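Local coordinates for uncharacterized protein (Bacteroides ovatus, PDB 4IRT), which is of unknown function but, as a beta-propeller with BNR repeats, may be a neuraminidase, at residues S214-N217 with G218-Y222; Y184-E187 with K188-H192; S257-A260 with G261-Y265. All coordinates share one frame; numbering follows the deposited sequence.

Contact 1. Residues S214-N217 with G218-Y222; sequences SFDN and GVTWY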
ATOM      1  N   SER A 214     -16.853  -2.725  -4.297  1.00 12.58           N
ATOM      2  CA  SER A 214     -17.422  -3.592  -5.313  1.00 13.08           C
ATOM      3  C   SER A 214     -17.503  -5.012  -4.781  1.00 13.04           C
ATOM      4  O   SER A 214     -16.511  -5.548  -4.254  1.00 11.95           O
ATOM      5  CB  SER A 214     -16.561  -3.630  -6.568  1.00 12.56           C
ATOM      6  OG  SER A 214     -17.119  -4.557  -7.503  1.00 12.68           O
ATOM      7  N   PHE A 215     -18.675  -5.629  -4.981  1.00 14.30           N
ATOM      8  CA  PHE A 215     -18.947  -7.007  -4.566  1.00 14.71           C
ATOM      9  C   PHE A 215     -18.845  -8.041  -5.692  1.00 16.17           C
ATOM     10  O   PHE A 215     -19.017  -9.239  -5.441  1.00 15.83           O
ATOM     11  CB  PHE A 215     -20.353  -7.091  -3.957  1.00 15.44           C
ATOM     12  CG  PHE A 215     -20.543  -6.189  -2.771  1.00 15.75           C
ATOM     13  CD1 PHE A 215     -20.238  -6.624  -1.492  1.00 16.07           C
ATOM     14  CD2 PHE A 215     -21.018  -4.906  -2.945  1.00 16.39           C
ATOM     15  CE1 PHE A 215     -20.423  -5.794  -0.388  1.00 16.26           C
ATOM     16  CE2 PHE A 215     -21.151  -4.048  -1.864  1.00 16.50           C
ATOM     17  CZ  PHE A 215     -20.875  -4.507  -0.573  1.00 15.88           C
ATOM     18  N   ASP A 216     -18.561  -7.587  -6.921  1.00 16.53           N
ATOM     19  CA  ASP A 216     -18.528  -8.451  -8.101  1.00 16.41           C
ATOM     20  C   ASP A 216     -17.220  -8.285  -8.901  1.00 16.00           C
ATOM     21  O   ASP A 216     -17.214  -8.200 -10.136  1.00 15.71           O
ATOM     22  CB  ASP A 216     -19.745  -8.189  -8.959  1.00 16.69           C
ATOM     23  CG  ASP A 216     -19.832  -6.750  -9.451  1.00 17.50           C
ATOM     24  OD1 ASP A 216     -18.910  -5.922  -9.166  1.00 15.57           O
ATOM     25  OD2 ASP A 216     -20.843  -6.442 -10.112  1.00 16.85           O
ATOM     26  N   ASN A 217     -16.117  -8.269  -8.170  1.00 15.48           N
ATOM     27  CA  ASN A 217     -14.768  -8.183  -8.730  1.00 15.51           C
ATOM     28  C   ASN A 217     -14.512  -6.996  -9.613  1.00 15.44           C
ATOM     29  O   ASN A 217     -13.729  -7.067 -10.573  1.00 16.27           O
ATOM     30  CB  ASN A 217     -14.391  -9.483  -9.424  1.00 17.60           C
ATOM     31  CG  ASN A 217     -14.167 -10.600  -8.431  1.00 20.51           C
ATOM     32  OD1 ASN A 217     -13.555 -10.402  -7.373  1.00 17.83           O
ATOM     33  ND2 ASN A 217     -14.680 -11.773  -8.748  1.00 20.99           N
ATOM     34  N   GLY A 218     -15.122  -5.872  -9.243  1.00 14.86           N
ATOM     35  CA  GLY A 218     -14.834  -4.604  -9.884  1.00 14.45           C
ATOM     36  C   GLY A 218     -15.762  -4.144 -10.996  1.00 14.73           C
ATOM     37  O   GLY A 218     -15.568  -3.048 -11.514  1.00 14.53           O
ATOM     38  N   VAL A 219     -16.767  -4.936 -11.357  1.00 15.36           N
ATOM     39  CA  VAL A 219     -17.672  -4.577 -12.457  1.00 15.77           C
ATOM     40  C   VAL A 219     -18.593  -3.412 -12.046  1.00 15.88           C
ATOM     41  O   VAL A 219     -18.734  -2.399 -12.775  1.00 15.96           O
ATOM     42  CB  VAL A 219     -18.483  -5.821 -12.934  1.00 17.92           C
ATOM     43  CG1 VAL A 219     -19.485  -5.461 -14.042  1.00 18.21           C
ATOM     44  CG2 VAL A 219     -17.537  -6.936 -13.411  1.00 17.64           C
ATOM     45  N   THR A 220     -19.218  -3.535 -10.885  1.00 15.99           N
ATOM     46  CA  THR A 220     -20.088  -2.476 -10.357  1.00 16.13           C
ATOM     47  C   THR A 220     -19.649  -2.051  -8.967  1.00 14.92           C
ATOM     48  O   THR A 220     -19.044  -2.835  -8.224  1.00 14.10           O
ATOM     49  CB  THR A 220     -21.561  -2.895 -10.312  1.00 17.37           C
ATOM     50  OG1 THR A 220     -21.746  -3.997  -9.411  1.00 16.92           O
ATOM     51  CG2 THR A 220     -22.060  -3.283 -11.705  1.00 18.15           C
ATOM     52  N   TRP A 221     -19.992  -0.814  -8.618  1.00 13.37           N
ATOM     53  CA  TRP A 221     -19.451  -0.146  -7.437  1.00 12.84           C
ATOM     54  C   TRP A 221     -20.570   0.499  -6.629  1.00 13.64           C
ATOM     55  O   TRP A 221     -21.514   1.018  -7.215  1.00 13.92           O
ATOM     56  CB  TRP A 221     -18.413   0.903  -7.869  1.00 12.49           C
ATOM     57  CG  TRP A 221     -17.182   0.232  -8.399  1.00 11.89           C
ATOM     58  CD1 TRP A 221     -16.975  -0.222  -9.688  1.00 11.80           C
ATOM     59  CD2 TRP A 221     -16.029  -0.145  -7.650  1.00 11.41           C
ATOM     60  NE1 TRP A 221     -15.757  -0.861  -9.777  1.00 11.92           N
ATOM     61  CE2 TRP A 221     -15.141  -0.808  -8.551  1.00 11.49           C
ATOM     62  CE3 TRP A 221     -15.637   0.027  -6.307  1.00 11.81           C
ATOM     63  CZ2 TRP A 221     -13.904  -1.292  -8.153  1.00 10.89           C
ATOM     64  CZ3 TRP A 221     -14.397  -0.441  -5.914  1.00 10.84           C
ATOM     65  CH2 TRP A 221     -13.532  -1.082  -6.844  1.00 11.22           C
ATOM     66  N   TYR A 222     -20.449   0.433  -5.297  1.00 14.01           N
ATOM     67  CA  TYR A 222     -21.478   0.877  -4.338  1.00 13.88           C
ATOM     68  C   TYR A 222     -20.961   1.860  -3.302  1.00 14.48           C
ATOM     69  O   TYR A 222     -19.782   1.876  -2.982  1.00 14.54           O
ATOM     70  CB  TYR A 222     -22.088  -0.337  -3.626  1.00 14.81           C
ATOM     71  CG  TYR A 222     -23.031  -1.107  -4.545  1.00 16.35           C
ATOM     72  CD1 TYR A 222     -22.539  -2.008  -5.484  1.00 16.11           C
ATOM     73  CD2 TYR A 222     -24.412  -0.897  -4.497  1.00 17.74           C
ATOM     74  CE1 TYR A 222     -23.393  -2.689  -6.340  1.00 17.61           C
ATOM     75  CE2 TYR A 222     -25.278  -1.594  -5.333  1.00 20.01           C
ATOM     76  CZ  TYR A 222     -24.763  -2.484  -6.261  1.00 20.61           C
ATOM     77  OH  TYR A 222     -25.608  -3.144  -7.134  1.00 19.87           O
TER
HETATM   78  O   HOH W   1     -20.700  -4.682  -6.634  1.00 16.28           O
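Asp-216 grips Thr-220 with both of its carboxylate oxygens. OD1 accepts the backbone N of Thr-220 at 3.0 Å through its syn lone pair, and the bond is almost straight (175°). OD2 receives the hydroxyl OG1 of Thr-220 at 2.7 Å, with the hydroxyl approaching from above the carboxylate plane. CG of Asp-216 sits between the backbone N and the carbonyl carbon (chi1 60°), which turns the carboxylate toward Thr-220. With an alanine here both acceptors are gone, so Thr-220 N and OG1 would probably be left without their mates and the threonine side chain freer to turn. Ser-214 does the second fastening. Its OG donates to the carbonyl O of Thr-220 at 2.7 Å and accepts the backbone N of Gly-218 at 3.0 Å. A weak bond from Asp-216 N reaches the same hydroxyl. The sequence Ser-x-Asp-x-Gly-x-Thr-Trp and its place between the third and fourth strands of a propeller blade mark this loop as an Asp-box, the signature of BNR repeats. A type I' turn from Asp-216 to Val-219 forms its bend. Gly-218 has a backbone shape (phi 97°) that calls for glycine. The Trp-221 indole packs against Ser-214, whose CB sits over its face, 3.6 Å from the centroid of the six-membered ring, as a CH-pi contact. NE1 of Trp-221 turns back to Gly-218 O at 2.8 Å, with the carbonyl oxygen tilted from the ring plane. Further out, a water joins Phe-215 N to Thr-220 O. CD1 of Tyr-222 comes to the edge of the Phe-215 ring, 4.1 Å from CD2 of Phe-215. Trp-221 also packs on Met-153 of strand 151-157 and on Leu-193 of strand 191-198.

Contact 2. Residues Y184-E187 with K188-H192; sequences YVDE and KGTIH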
ATOM      1  N   TYR A 184      -8.106  -2.374  -0.806  1.00 11.75           N
ATOM      2  CA  TYR A 184      -7.965  -3.563   0.008  1.00 10.73           C
ATOM      3  C   TYR A 184      -9.055  -4.543  -0.381  1.00 12.89           C
ATOM      4  O   TYR A 184     -10.200  -4.139  -0.613  1.00 13.26           O
ATOM      5  CB  TYR A 184      -8.101  -3.210   1.474  1.00 10.85           C
ATOM      6  CG  TYR A 184      -7.786  -4.315   2.455  1.00 11.31           C
ATOM      7  CD1 TYR A 184      -6.465  -4.585   2.799  1.00 11.36           C
ATOM      8  CD2 TYR A 184      -8.801  -5.035   3.103  1.00 10.78           C
ATOM      9  CE1 TYR A 184      -6.143  -5.577   3.720  1.00 11.60           C
ATOM     10  CE2 TYR A 184      -8.489  -6.030   4.036  1.00 12.39           C
ATOM     11  CZ  TYR A 184      -7.134  -6.277   4.351  1.00 11.08           C
ATOM     12  OH  TYR A 184      -6.774  -7.238   5.268  1.00 12.66           O
ATOM     13  N   VAL A 185      -8.718  -5.830  -0.457  1.00 10.94           N
ATOM     14  CA  VAL A 185      -9.741  -6.837  -0.730  1.00 11.90           C
ATOM     15  C   VAL A 185      -9.980  -7.565   0.571  1.00 12.03           C
ATOM     16  O   VAL A 185      -9.041  -8.148   1.142  1.00 12.16           O
ATOM     17  CB  VAL A 185      -9.301  -7.805  -1.836  1.00 12.24           C
ATOM     18  CG1 VAL A 185     -10.358  -8.883  -2.048  1.00 14.63           C
ATOM     19  CG2 VAL A 185      -9.047  -7.022  -3.118  1.00 12.49           C
ATOM     20  N   ASP A 186     -11.208  -7.490   1.073  1.00 12.49           N
ATOM     21  CA  ASP A 186     -11.480  -8.001   2.409  1.00 12.38           C
ATOM     22  C   ASP A 186     -11.625  -9.516   2.422  1.00 13.53           C
ATOM     23  O   ASP A 186     -11.473 -10.188   1.400  1.00 12.86           O
ATOM     24  CB  ASP A 186     -12.645  -7.269   3.097  1.00 12.74           C
ATOM     25  CG  ASP A 186     -14.004  -7.551   2.475  1.00 13.00           C
ATOM     26  OD1 ASP A 186     -14.175  -8.576   1.775  1.00 15.59           O
ATOM     27  OD2 ASP A 186     -14.936  -6.749   2.720  1.00 13.58           O
ATOM     28  N   GLU A 187     -11.868 -10.057   3.601  1.00 14.03           N
ATOM     29  CA  GLU A 187     -11.921 -11.515   3.756  1.00 15.81           C
ATOM     30  C   GLU A 187     -13.154 -12.152   3.114  1.00 16.67           C
ATOM     31  O   GLU A 187     -13.251 -13.379   3.042  1.00 20.96           O
ATOM     32  CB  GLU A 187     -11.744 -11.893   5.229  1.00 15.26           C
ATOM     33  CG  GLU A 187     -10.331 -11.568   5.660  1.00 14.74           C
ATOM     34  CD  GLU A 187     -10.126 -11.388   7.158  1.00 15.96           C
ATOM     35  OE1 GLU A 187     -10.891 -11.968   7.938  1.00 15.15           O
ATOM     36  OE2 GLU A 187      -9.157 -10.684   7.557  1.00 17.80           O
ATOM     37  N   LYS A 188     -14.092 -11.319   2.669  1.00 16.02           N
ATOM     38  CA  LYS A 188     -15.275 -11.785   1.922  1.00 17.38           C
ATOM     39  C   LYS A 188     -15.134 -11.593   0.408  1.00 16.78           C
ATOM     40  O   LYS A 188     -16.053 -11.930  -0.382  1.00 17.16           O
ATOM     41  CB  LYS A 188     -16.509 -11.054   2.412  1.00 20.41           C
ATOM     42  CG  LYS A 188     -16.839 -11.381   3.852  1.00 25.52           C
ATOM     43  CD  LYS A 188     -18.256 -11.028   4.198  1.00 34.56           C
ATOM     44  CE  LYS A 188     -18.340  -9.764   5.019  1.00 43.65           C
ATOM     45  NZ  LYS A 188     -19.710  -9.659   5.606  1.00 50.37           N
ATOM     46  N   GLY A 189     -13.998 -11.050  -0.005  1.00 14.85           N
ATOM     47  CA  GLY A 189     -13.694 -10.866  -1.417  1.00 14.06           C
ATOM     48  C   GLY A 189     -14.197  -9.538  -1.966  1.00 13.47           C
ATOM     49  O   GLY A 189     -14.132  -9.311  -3.162  1.00 12.84           O
ATOM     50  N   THR A 190     -14.685  -8.660  -1.094  1.00 13.10           N
ATOM     51  CA  THR A 190     -15.097  -7.315  -1.512  1.00 12.76           C
ATOM     52  C   THR A 190     -13.863  -6.427  -1.758  1.00 12.16           C
ATOM     53  O   THR A 190     -12.921  -6.376  -0.940  1.00 10.12           O
ATOM     54  CB  THR A 190     -16.019  -6.679  -0.452  1.00 14.23           C
ATOM     55  OG1 THR A 190     -17.178  -7.507  -0.294  1.00 14.13           O
ATOM     56  CG2 THR A 190     -16.449  -5.263  -0.824  1.00 17.12           C
ATOM     57  N   ILE A 191     -13.893  -5.683  -2.850  1.00 12.05           N
ATOM     58  CA  ILE A 191     -12.819  -4.740  -3.159  1.00 11.75           C
ATOM     59  C   ILE A 191     -13.215  -3.390  -2.596  1.00 12.10           C
ATOM     60  O   ILE A 191     -14.253  -2.830  -2.995  1.00 11.43           O
ATOM     61  CB  ILE A 191     -12.604  -4.578  -4.678  1.00 14.05           C
ATOM     62  CG1 ILE A 191     -12.336  -5.929  -5.354  1.00 13.89           C
ATOM     63  CG2 ILE A 191     -11.491  -3.578  -4.944  1.00 12.64           C
ATOM     64  CD1 ILE A 191     -12.436  -5.872  -6.864  1.00 14.05           C
ATOM     65  N   HIS A 192     -12.375  -2.860  -1.705  1.00 11.09           N
ATOM     66  CA  HIS A 192     -12.563  -1.539  -1.155  1.00 10.72           C
ATOM     67  C   HIS A 192     -11.640  -0.561  -1.844  1.00  9.46           C
ATOM     68  O   HIS A 192     -10.512  -0.901  -2.163  1.00  9.96           O
ATOM     69  CB  HIS A 192     -12.271  -1.539   0.358  1.00 10.44           C
ATOM     70  CG  HIS A 192     -13.155  -2.459   1.136  1.00 11.02           C
ATOM     71  ND1 HIS A 192     -14.301  -2.026   1.751  1.00 11.83           N
ATOM     72  CD2 HIS A 192     -13.086  -3.794   1.366  1.00 11.22           C
ATOM     73  CE1 HIS A 192     -14.908  -3.047   2.331  1.00 12.29           C
ATOM     74  NE2 HIS A 192     -14.181  -4.132   2.127  1.00 12.34           N
TER
HETATM   75  O   HOH W   2     -17.543  -6.924   2.304  1.00 14.46           O
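Tyr-184 and His-192 form an antiparallel hydrogen-bonded pair, Val-185 and Ile-191 the next, non-hydrogen-bonded pair, and a type I turn from Asp-186 to Gly-189 joins the strands. Gly-189 N bonds to Asp-186 O at 3.0 Å, and Asp-186 N to Thr-190 O at 2.9 Å. With Gly-189 at a positive phi of 88°, which calls for glycine, these two bonds define a type I turn with a G1 beta bulge. The carboxylate of Asp-186 takes up further backbone N-H groups. Its CG lies between its own backbone N and carbonyl carbon (chi1 69°), which brings the oxygens to the donors of 188-192. OD1 accepts Lys-188 N and Thr-190 N, each at 2.9 Å, from opposite faces of the carboxylate plane. The bond to Lys-188 N closes an Asx turn. This hairpin links the first two strands, 178-185 and 191-198, of a four-stranded propeller blade. OD2 of Asp-186 accepts NE2 of His-192 at 2.8 Å. It lies in the ring plane, at the edge, while the carboxylate is turned 63° from the ring. ND1 bonds to Tyr-211 OH, so both ring nitrogens are engaged, which should restrain the ring from flipping. Thr-190 CG2 lies over one ring face. A water 2.6 Å from Asp-186 OD2 also reaches Thr-190 OG1. On the face of Val-185 and Ile-191, away from that of Tyr-184 and His-192, CG2 of Val-185 lies beside CG1 of Ile-191 at 4.1 Å. Glu-187 forms a salt bridge with Arg-378, just past helix 371-377, and Lys-188 NZ bonds to Gly-261 O of the neighbouring blade.

Contact 3. Residues S257-A260 with G261-Y265; sequences SADA and GGNPY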
ATOM      1  N   SER A 257      -7.758  -0.815   5.095  1.00 10.41           N
ATOM      2  CA  SER A 257      -8.030  -2.188   5.451  1.00 10.72           C
ATOM      3  C   SER A 257      -9.537  -2.354   5.677  1.00 11.13           C
ATOM      4  O   SER A 257     -10.327  -1.440   5.445  1.00 10.86           O
ATOM      5  CB  SER A 257      -7.244  -2.588   6.702  1.00 10.52           C
ATOM      6  OG  SER A 257      -7.060  -3.996   6.808  1.00 11.05           O
ATOM      7  N   ALA A 258      -9.906  -3.545   6.119  1.00 10.66           N
ATOM      8  CA  ALA A 258     -11.262  -3.862   6.468  1.00 11.90           C
ATOM      9  C   ALA A 258     -11.255  -4.945   7.541  1.00 13.59           C
ATOM     10  O   ALA A 258     -10.298  -5.720   7.668  1.00 13.39           O
ATOM     11  CB  ALA A 258     -12.014  -4.351   5.255  1.00 12.58           C
ATOM     12  N   ASP A 259     -12.322  -4.985   8.340  1.00 14.25           N
ATOM     13  CA  ASP A 259     -12.482  -6.082   9.258  1.00 14.33           C
ATOM     14  C   ASP A 259     -13.149  -7.263   8.540  1.00 15.20           C
ATOM     15  O   ASP A 259     -13.514  -7.192   7.354  1.00 14.80           O
ATOM     16  CB  ASP A 259     -13.226  -5.635  10.545  1.00 14.70           C
ATOM     17  CG  ASP A 259     -14.638  -5.123  10.275  1.00 15.93           C
ATOM     18  OD1 ASP A 259     -15.235  -5.523   9.244  1.00 14.84           O
ATOM     19  OD2 ASP A 259     -15.143  -4.325  11.112  1.00 18.43           O
ATOM     20  N   ALA A 260     -13.285  -8.370   9.271  1.00 17.45           N
ATOM     21  CA  ALA A 260     -13.861  -9.604   8.729  1.00 18.64           C
ATOM     22  C   ALA A 260     -15.292  -9.399   8.219  1.00 19.15           C
ATOM     23  O   ALA A 260     -15.704 -10.045   7.249  1.00 19.83           O
ATOM     24  CB  ALA A 260     -13.856 -10.694   9.794  1.00 18.84           C
ATOM     25  N   GLY A 261     -16.029  -8.519   8.890  1.00 17.55           N
ATOM     26  CA  GLY A 261     -17.400  -8.155   8.521  1.00 17.61           C
ATOM     27  C   GLY A 261     -17.508  -7.271   7.291  1.00 16.35           C
ATOM     28  O   GLY A 261     -18.593  -7.042   6.791  1.00 15.99           O
ATOM     29  N   GLY A 262     -16.390  -6.743   6.804  1.00 14.41           N
ATOM     30  CA  GLY A 262     -16.393  -5.939   5.591  1.00 13.88           C
ATOM     31  C   GLY A 262     -16.521  -4.431   5.800  1.00 13.75           C
ATOM     32  O   GLY A 262     -16.760  -3.708   4.836  1.00 15.25           O
ATOM     33  N   ASN A 263     -16.381  -3.959   7.033  1.00 13.78           N
ATOM     34  CA  ASN A 263     -16.319  -2.517   7.330  1.00 14.63           C
ATOM     35  C   ASN A 263     -14.919  -1.935   7.005  1.00 13.93           C
ATOM     36  O   ASN A 263     -13.910  -2.531   7.391  1.00 14.08           O
ATOM     37  CB  ASN A 263     -16.651  -2.253   8.788  1.00 15.47           C
ATOM     38  CG  ASN A 263     -18.104  -2.564   9.107  1.00 21.62           C
ATOM     39  OD1 ASN A 263     -19.012  -2.299   8.309  1.00 24.75           O
ATOM     40  ND2 ASN A 263     -18.309  -3.170  10.227  1.00 23.28           N
ATOM     41  N   PRO A 264     -14.868  -0.788   6.283  1.00 12.76           N
ATOM     42  CA  PRO A 264     -13.591  -0.215   5.816  1.00 12.23           C
ATOM     43  C   PRO A 264     -12.961   0.702   6.838  1.00 12.40           C
ATOM     44  O   PRO A 264     -13.678   1.433   7.533  1.00 12.30           O
ATOM     45  CB  PRO A 264     -13.984   0.619   4.591  1.00 11.16           C
ATOM     46  CG  PRO A 264     -15.412   1.066   4.930  1.00 12.01           C
ATOM     47  CD  PRO A 264     -16.017  -0.145   5.619  1.00 12.82           C
ATOM     48  N   TYR A 265     -11.631   0.691   6.862  1.00 11.95           N
ATOM     49  CA  TYR A 265     -10.812   1.511   7.732  1.00 11.04           C
ATOM     50  C   TYR A 265      -9.723   2.164   6.888  1.00 10.66           C
ATOM     51  O   TYR A 265      -9.088   1.484   6.096  1.00 10.33           O
ATOM     52  CB  TYR A 265     -10.125   0.673   8.794  1.00 12.65           C
ATOM     53  CG  TYR A 265     -11.061   0.066   9.793  1.00 13.07           C
ATOM     54  CD1 TYR A 265     -11.830  -1.021   9.443  1.00 15.38           C
ATOM     55  CD2 TYR A 265     -11.174   0.575  11.069  1.00 14.55           C
ATOM     56  CE1 TYR A 265     -12.699  -1.601  10.356  1.00 18.11           C
ATOM     57  CE2 TYR A 265     -12.048   0.014  11.990  1.00 17.28           C
ATOM     58  CZ  TYR A 265     -12.811  -1.073  11.623  1.00 19.90           C
ATOM     59  OH  TYR A 265     -13.686  -1.671  12.509  1.00 28.36           O
TER
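The carboxylate of Asp-259 reaches across to the returning strand side, where it meets Asn-263 and Tyr-265. It stands 65° from the plane of the Asn-263 amide and 69° from the Tyr-265 ring, so it lies flat against neither. CG of Asp-259 is placed between the backbone N and the carbonyl carbon (chi1 62°), and this swings the oxygens across. OD1 accepts the backbone N of Asn-263 at 2.9 Å, with the donor above the carboxylate plane. OD2 lies beside Asn-263, 3.5 Å from its CB. It also takes a weak bond from ND2 of Asn-263, likewise at 3.5 Å. OD2 further lies at the edge of the Tyr-265 ring, in its plane. There OH of Tyr-265 approaches OD2 of Asp-259 to 3.3 Å, a weak bond at best, since the hydroxyl may turn to another acceptor. The backbone frame is a beta hairpin between strands 255-258 and 264-271, the first two of a propeller blade. Ser-257 and Tyr-265 bond to each other twice, at 2.8 Å from Ser-257 N to Tyr-265 O and at 2.9 Å from Tyr-265 N to Ser-257 O. Beyond the pair of Ala-258 and Pro-264, a type I turn runs from Asp-259 to Gly-262. Gly-262 N bonds to Asp-259 O and Asp-259 N to Asn-263 O; with Gly-262 at positive phi, these two bonds define a G1 bulge. The Tyr-265 ring meets Trp-284 with nearly parallel planes and packs on Ile-319 and Val-321 of strand 318-322. Asp-259 is therefore held mainly through OD1 and the main chain; its other oxygen has long, weak side-chain partners here, so it probably adds less to fixing the turn.

Overall arrangement
Along the chain contact 2 comes first, then contact 1, then contact 3. Contacts 1 and 2 belong to one four-stranded propeller blade: contact 2 turns between strands 178-185 and 191-198, and contact 1 starts at the end of strand 206-214. Their centres are about 10 Å apart. Contact 3 is the matching first turn of the next blade, between strands 255-258 and 264-271. Its centre is about 8 Å from that of contact 2. It lies about 16 Å from the centre of contact 1, which it does not touch. Ser-214 N probably bonds Ile-191 O, tying the Asp-box to its own blade. Contacts 2 and 3 pack together, which probably helps join successive blades.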